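Local coordinates for hydroquinone dioxygenase small subunit (Pseudomonas sp., PDB 4ZXA), which probably acts as the small, cupin-fold subunit of a two-subunit, iron(II)-dependent hydroquinone 1,2-dioxygenase, at residues H79-E93 and Y138-T152. Numbering follows the deposited sequence.
Sequences HDEFAIVMDGEVRVE and YRFEASRPGVILQQT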
loop_
_atom_site.group_PDB
_atom_site.type_symbol
_atom_site.label_atom_id
_atom_site.label_comp_id
_atom_site.label_asym_id
_atom_site.label_seq_id
_atom_site.Cartn_x
_atom_site.Cartn_y
_atom_site.Cartn_z
ATOM N N HIS A 79 27.854 -35.585 13.583
ATOM C CA HIS A 79 27.576 -34.679 12.461
ATOM C C HIS A 79 28.010 -33.263 12.805
ATOM O O HIS A 79 28.270 -32.959 13.962
ATOM C CB HIS A 79 26.090 -34.686 12.162
ATOM C CG HIS A 79 25.258 -34.383 13.359
ATOM N ND1 HIS A 79 25.166 -33.116 13.898
ATOM C CD2 HIS A 79 24.506 -35.185 14.150
ATOM C CE1 HIS A 79 24.378 -33.150 14.956
ATOM N NE2 HIS A 79 23.969 -34.395 15.136
ATOM N N ASP A 80 28.090 -32.394 11.810
ATOM C CA ASP A 80 28.370 -30.982 12.063
ATOM C C ASP A 80 27.375 -30.316 13.022
ATOM O O ASP A 80 26.173 -30.630 13.031
ATOM C CB ASP A 80 28.369 -30.208 10.758
ATOM C CG ASP A 80 29.548 -30.549 9.880
ATOM O OD1 ASP A 80 30.576 -30.984 10.428
ATOM O OD2 ASP A 80 29.449 -30.370 8.645
ATOM N N GLU A 81 27.893 -29.386 13.821
ATOM C CA GLU A 81 27.091 -28.506 14.676
ATOM C C GLU A 81 27.617 -27.091 14.510
ATOM O O GLU A 81 28.695 -26.880 13.948
ATOM C CB GLU A 81 27.197 -28.917 16.147
ATOM C CG GLU A 81 26.488 -30.208 16.490
ATOM C CD GLU A 81 26.931 -30.772 17.829
ATOM O OE1 GLU A 81 28.150 -30.988 18.006
ATOM O OE2 GLU A 81 26.068 -31.005 18.706
ATOM N N PHE A 82 26.873 -26.111 14.997
ATOM C CA PHE A 82 27.333 -24.740 14.877
ATOM C C PHE A 82 27.046 -23.963 16.146
ATOM O O PHE A 82 26.090 -24.261 16.855
ATOM C CB PHE A 82 26.653 -24.071 13.692
ATOM C CG PHE A 82 26.907 -24.753 12.390
ATOM C CD1 PHE A 82 28.004 -24.405 11.617
ATOM C CD2 PHE A 82 26.059 -25.755 11.939
ATOM C CE1 PHE A 82 28.252 -25.034 10.400
ATOM C CE2 PHE A 82 26.297 -26.400 10.735
ATOM C CZ PHE A 82 27.395 -26.038 9.956
ATOM N N ALA A 83 27.874 -22.967 16.437
ATOM C CA ALA A 83 27.665 -22.140 17.622
ATOM C C ALA A 83 27.744 -20.673 17.247
ATOM O O ALA A 83 28.670 -20.261 16.526
ATOM C CB ALA A 83 28.694 -22.466 18.695
ATOM N N ILE A 84 26.756 -19.906 17.711
ATOM C CA ILE A 84 26.768 -18.447 17.591
ATOM C C ILE A 84 26.865 -17.832 18.970
ATOM O O ILE A 84 26.030 -18.097 19.838
ATOM C CB ILE A 84 25.460 -17.886 17.000
ATOM C CG1 ILE A 84 24.968 -18.736 15.827
ATOM C CG2 ILE A 84 25.638 -16.405 16.616
ATOM C CD1 ILE A 84 25.524 -18.304 14.533
ATOM N N VAL A 85 27.865 -16.992 19.175
ATOM C CA VAL A 85 27.975 -16.280 20.439
ATOM C C VAL A 85 27.091 -15.045 20.409
ATOM O O VAL A 85 27.332 -14.120 19.638
ATOM C CB VAL A 85 29.417 -15.872 20.719
ATOM C CG1 VAL A 85 29.471 -14.905 21.909
ATOM C CG2 VAL A 85 30.251 -17.110 20.969
ATOM N N MET A 86 26.062 -15.036 21.247
ATOM C CA MET A 86 25.086 -13.947 21.253
ATOM C C MET A 86 25.386 -12.863 22.299
ATOM O O MET A 86 24.840 -11.771 22.241
ATOM C CB MET A 86 23.672 -14.512 21.431
ATOM C CG MET A 86 23.092 -15.112 20.160
ATOM S SD MET A 86 22.656 -13.863 18.913
ATOM C CE MET A 86 24.211 -13.712 18.052
ATOM N N ASP A 87 26.259 -13.181 23.246
ATOM C CA ASP A 87 26.712 -12.237 24.254
ATOM C C ASP A 87 27.960 -12.784 24.958
ATOM O O ASP A 87 28.121 -13.995 25.109
ATOM C CB ASP A 87 25.614 -11.972 25.276
ATOM C CG ASP A 87 26.038 -10.981 26.350
ATOM O OD1 ASP A 87 26.839 -10.066 26.051
ATOM O OD2 ASP A 87 25.562 -11.114 27.493
ATOM N N GLY A 88 28.847 -11.892 25.380
ATOM C CA GLY A 88 30.020 -12.311 26.113
ATOM C C GLY A 88 31.112 -12.754 25.169
ATOM O O GLY A 88 31.150 -12.345 24.005
ATOM N N GLU A 89 31.998 -13.605 25.663
ATOM C CA GLU A 89 33.132 -14.034 24.872
ATOM C C GLU A 89 33.516 -15.465 25.221
ATOM O O GLU A 89 33.857 -15.781 26.360
ATOM C CB GLU A 89 34.292 -13.069 25.101
ATOM C CG GLU A 89 35.537 -13.358 24.299
ATOM C CD GLU A 89 36.525 -12.198 24.355
ATOM O OE1 GLU A 89 37.711 -12.413 24.001
ATOM O OE2 GLU A 89 36.107 -11.076 24.752
ATOM N N VAL A 90 33.433 -16.349 24.244
ATOM C CA VAL A 90 33.724 -17.743 24.517
ATOM C C VAL A 90 34.958 -18.183 23.761
ATOM O O VAL A 90 35.153 -17.818 22.604
ATOM C CB VAL A 90 32.541 -18.646 24.155
ATOM C CG1 VAL A 90 32.868 -20.094 24.456
ATOM C CG2 VAL A 90 31.297 -18.215 24.911
ATOM N N ARG A 91 35.802 -18.942 24.441
ATOM C CA ARG A 91 36.922 -19.620 23.818
ATOM C C ARG A 91 36.469 -21.055 23.551
ATOM O O ARG A 91 35.869 -21.693 24.417
ATOM C CB ARG A 91 38.122 -19.593 24.767
ATOM C CG ARG A 91 39.289 -20.486 24.375
ATOM C CD ARG A 91 40.463 -20.301 25.337
ATOM N NE ARG A 91 41.631 -21.049 24.892
ATOM C CZ ARG A 91 41.840 -22.327 25.197
ATOM N NH1 ARG A 91 40.957 -22.965 25.955
ATOM N NH2 ARG A 91 42.922 -22.966 24.756
ATOM N N VAL A 92 36.734 -21.558 22.353
ATOM C CA VAL A 92 36.323 -22.914 22.003
ATOM C C VAL A 92 37.559 -23.751 21.665
ATOM O O VAL A 92 38.275 -23.437 20.708
ATOM C CB VAL A 92 35.301 -22.921 20.812
ATOM C CG1 VAL A 92 34.755 -24.326 20.558
ATOM C CG2 VAL A 92 34.149 -21.946 21.070
ATOM N N GLU A 93 37.807 -24.800 22.455
ATOM C CA GLU A 93 38.947 -25.697 22.240
ATOM C C GLU A 93 38.546 -26.889 21.383
ATOM O O GLU A 93 37.491 -27.482 21.606
ATOM C CB GLU A 93 39.455 -26.256 23.564
ATOM C CG GLU A 93 40.209 -25.295 24.447
ATOM C CD GLU A 93 40.299 -25.793 25.889
ATOM O OE1 GLU A 93 40.795 -26.922 26.115
ATOM O OE2 GLU A 93 39.854 -25.056 26.795
ATOM N N TYR A 138 34.889 -30.705 21.426
ATOM C CA TYR A 138 35.022 -29.266 21.578
ATOM C C TYR A 138 34.613 -28.841 22.974
ATOM O O TYR A 138 33.732 -29.448 23.579
ATOM C CB TYR A 138 34.221 -28.526 20.493
ATOM C CG TYR A 138 32.748 -28.841 20.490
ATOM C CD1 TYR A 138 32.251 -29.904 19.756
ATOM C CD2 TYR A 138 31.852 -28.073 21.227
ATOM C CE1 TYR A 138 30.892 -30.200 19.749
ATOM C CE2 TYR A 138 30.488 -28.354 21.227
ATOM C CZ TYR A 138 30.006 -29.419 20.486
ATOM O OH TYR A 138 28.649 -29.722 20.484
ATOM N N ARG A 139 35.270 -27.807 23.490
ATOM C CA ARG A 139 35.050 -27.352 24.863
ATOM C C ARG A 139 34.944 -25.828 24.909
ATOM O O ARG A 139 35.679 -25.128 24.211
ATOM C CB ARG A 139 36.193 -27.842 25.763
ATOM C CG ARG A 139 35.967 -27.653 27.264
ATOM C CD ARG A 139 36.930 -28.496 28.095
ATOM N NE ARG A 139 38.324 -28.077 27.932
ATOM C CZ ARG A 139 39.326 -28.483 28.717
ATOM N NH1 ARG A 139 39.092 -29.323 29.723
ATOM N NH2 ARG A 139 40.563 -28.050 28.499
ATOM N N PHE A 140 34.014 -25.334 25.721
ATOM C CA PHE A 140 33.747 -23.904 25.854
ATOM C C PHE A 140 34.410 -23.296 27.103
ATOM O O PHE A 140 34.283 -23.835 28.210
ATOM C CB PHE A 140 32.237 -23.671 25.943
ATOM C CG PHE A 140 31.471 -24.033 24.688
ATOM C CD1 PHE A 140 31.870 -23.570 23.446
ATOM C CD2 PHE A 140 30.335 -24.827 24.762
ATOM C CE1 PHE A 140 31.151 -23.896 22.306
ATOM C CE2 PHE A 140 29.617 -25.160 23.624
ATOM C CZ PHE A 140 30.024 -24.695 22.400
ATOM N N GLU A 141 35.093 -22.164 26.916
ATOM C CA GLU A 141 35.723 -21.402 28.000
ATOM C C GLU A 141 35.133 -20.001 28.100
ATOM O O GLU A 141 35.197 -19.240 27.141
ATOM C CB GLU A 141 37.213 -21.219 27.720
ATOM C CG GLU A 141 38.029 -22.482 27.715
ATOM C CD GLU A 141 38.141 -23.094 29.092
ATOM O OE1 GLU A 141 37.638 -22.478 30.069
ATOM O OE2 GLU A 141 38.728 -24.195 29.183
ATOM N N ALA A 142 34.613 -19.631 29.263
ATOM C CA ALA A 142 34.019 -18.309 29.424
ATOM C C ALA A 142 34.393 -17.662 30.759
ATOM O O ALA A 142 33.990 -18.142 31.824
ATOM C CB ALA A 142 32.501 -18.392 29.278
ATOM N N SER A 143 35.148 -16.567 30.697
ATOM C CA SER A 143 35.560 -15.840 31.898
ATOM C C SER A 143 34.374 -15.108 32.495
ATOM O O SER A 143 34.228 -15.031 33.719
ATOM C CB SER A 143 36.661 -14.825 31.576
ATOM O OG SER A 143 37.750 -15.450 30.927
ATOM N N ARG A 144 33.537 -14.561 31.617
ATOM C CA ARG A 144 32.355 -13.811 32.032
ATOM C C ARG A 144 31.101 -14.439 31.454
ATOM O O ARG A 144 31.145 -15.059 30.396
ATOM C CB ARG A 144 32.463 -12.351 31.594
ATOM C CG ARG A 144 33.733 -11.663 32.093
ATOM C CD ARG A 144 33.639 -10.136 32.036
ATOM N NE ARG A 144 34.903 -9.514 32.427
ATOM C CZ ARG A 144 36.023 -9.584 31.709
ATOM N NH1 ARG A 144 36.032 -10.254 30.559
ATOM N NH2 ARG A 144 37.136 -8.991 32.136
ATOM N N PRO A 145 29.974 -14.282 32.153
ATOM C CA PRO A 145 28.721 -14.886 31.691
ATOM C C PRO A 145 28.355 -14.411 30.281
ATOM O O PRO A 145 28.346 -13.208 29.999
ATOM C CB PRO A 145 27.688 -14.382 32.714
ATOM C CG PRO A 145 28.491 -14.001 33.928
ATOM C CD PRO A 145 29.790 -13.480 33.375
ATOM N N GLY A 146 28.067 -15.363 29.401
ATOM C CA GLY A 146 27.656 -15.053 28.046
ATOM C C GLY A 146 26.577 -16.012 27.577
ATOM O O GLY A 146 26.130 -16.872 28.334
ATOM N N VAL A 147 26.175 -15.868 26.317
ATOM C CA VAL A 147 25.129 -16.694 25.733
ATOM C C VAL A 147 25.572 -17.338 24.415
ATOM O O VAL A 147 26.051 -16.644 23.511
ATOM C CB VAL A 147 23.869 -15.862 25.492
ATOM C CG1 VAL A 147 22.798 -16.721 24.893
ATOM C CG2 VAL A 147 23.380 -15.229 26.797
ATOM N N ILE A 148 25.433 -18.665 24.324
ATOM C CA ILE A 148 25.756 -19.407 23.101
ATOM C C ILE A 148 24.498 -20.020 22.479
ATOM O O ILE A 148 23.733 -20.715 23.167
ATOM C CB ILE A 148 26.718 -20.586 23.360
ATOM C CG1 ILE A 148 28.003 -20.131 24.059
ATOM C CG2 ILE A 148 27.034 -21.306 22.059
ATOM C CD1 ILE A 148 28.948 -21.286 24.420
ATOM N N LEU A 149 24.287 -19.765 21.186
ATOM C CA LEU A 149 23.236 -20.438 20.433
ATOM C C LEU A 149 23.855 -21.595 19.681
ATOM O O LEU A 149 24.808 -21.412 18.907
ATOM C CB LEU A 149 22.582 -19.496 19.425
ATOM C CG LEU A 149 21.361 -18.690 19.849
ATOM C CD1 LEU A 149 20.982 -17.715 18.751
ATOM C CD2 LEU A 149 20.205 -19.594 20.135
ATOM N N GLN A 150 23.314 -22.783 19.901
ATOM C CA GLN A 150 23.820 -23.958 19.216
ATOM C C GLN A 150 22.770 -24.557 18.277
ATOM O O GLN A 150 21.647 -24.859 18.695
ATOM C CB GLN A 150 24.300 -25.006 20.230
ATOM C CG GLN A 150 24.795 -26.292 19.592
ATOM C CD GLN A 150 25.986 -26.908 20.328
ATOM O OE1 GLN A 150 26.687 -26.230 21.089
ATOM N NE2 GLN A 150 26.225 -28.199 20.086
ATOM N N GLN A 151 23.157 -24.719 17.014
ATOM C CA GLN A 151 22.353 -25.418 16.018
ATOM C C GLN A 151 22.760 -26.890 15.938
ATOM O O GLN A 151 23.896 -27.215 15.587
ATOM C CB GLN A 151 22.532 -24.759 14.657
ATOM C CG GLN A 151 21.852 -25.490 13.513
ATOM C CD GLN A 151 22.321 -24.953 12.181
ATOM O OE1 GLN A 151 23.370 -24.308 12.111
ATOM N NE2 GLN A 151 21.555 -25.202 11.118
ATOM N N THR A 152 21.832 -27.783 16.255
ATOM C CA THR A 152 22.181 -29.196 16.319
ATOM C C THR A 152 20.940 -30.089 16.238
ATOM O O THR A 152 19.902 -29.662 15.728
ATOM C CB THR A 152 23.023 -29.511 17.597
ATOM O OG1 THR A 152 23.523 -30.854 17.532
ATOM C CG2 THR A 152 22.194 -29.323 18.871
HETATM O O HOH W 1 30.794 -15.319 27.551
#
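Strand 81-87 pairs antiparallel with 145-152 and strand 89-93 with 138-142, their axes 4.6 and 4.5 Å apart, and both segments pass from one sheet to the other, near Gly-88 and at Ser-143 and Arg-144. Before the bend lies a classic beta bulge: Met-86 N donates a hydrogen bond to Val-147 O at 2.8 Å, while Asp-87 N makes only a weak one to it. Between the sheets, the carboxylate of Glu-81 is gripped at both oxygens. Tyr-138 OH donates to OE1 at 2.8 Å from above the carboxylate plane, and Thr-152 OG1 reaches the anti lone pair of OE2 at 2.8 Å. Gln-150 NE2 adds a weak bond to OE2 and a straighter one to Tyr-138 OH, 2.9 Å, linking the buried polar groups. With an alanine at Glu-81, the hydroxyls of Tyr-138 and Thr-152 would probably lose the carboxylate that accepts from both, and the phenol would be less firmly oriented. Further along the interior, Ile-148 CD1 sits over the centre of the Phe-140 ring, 3.6 Å above its plane, while Val-92 CG2 meets the ring edge. Val-90 CG2 packs against Ile-148 CD1. On the outer face of the second sheet, Arg-139, bent at chi3 (65°), brings NH2 to the syn lone pair of Glu-93 OE1 at 2.6 Å, a salt bridge; beside it, Glu-141 OE2 accepts a hydrogen bond from Gln-71 NE2. On the other sheet's outer face, Phe-82, Ile-84 and Met-86 pack on the large subunit, and Gln-151 is hydrogen-bonded to its Ser-236 and Ser-241. Two facing, largely antiparallel sheets, joined by strands bending between them, are characteristic of the cupin beta-barrel, its interior here apolar around Phe-140 and polar around Glu-81.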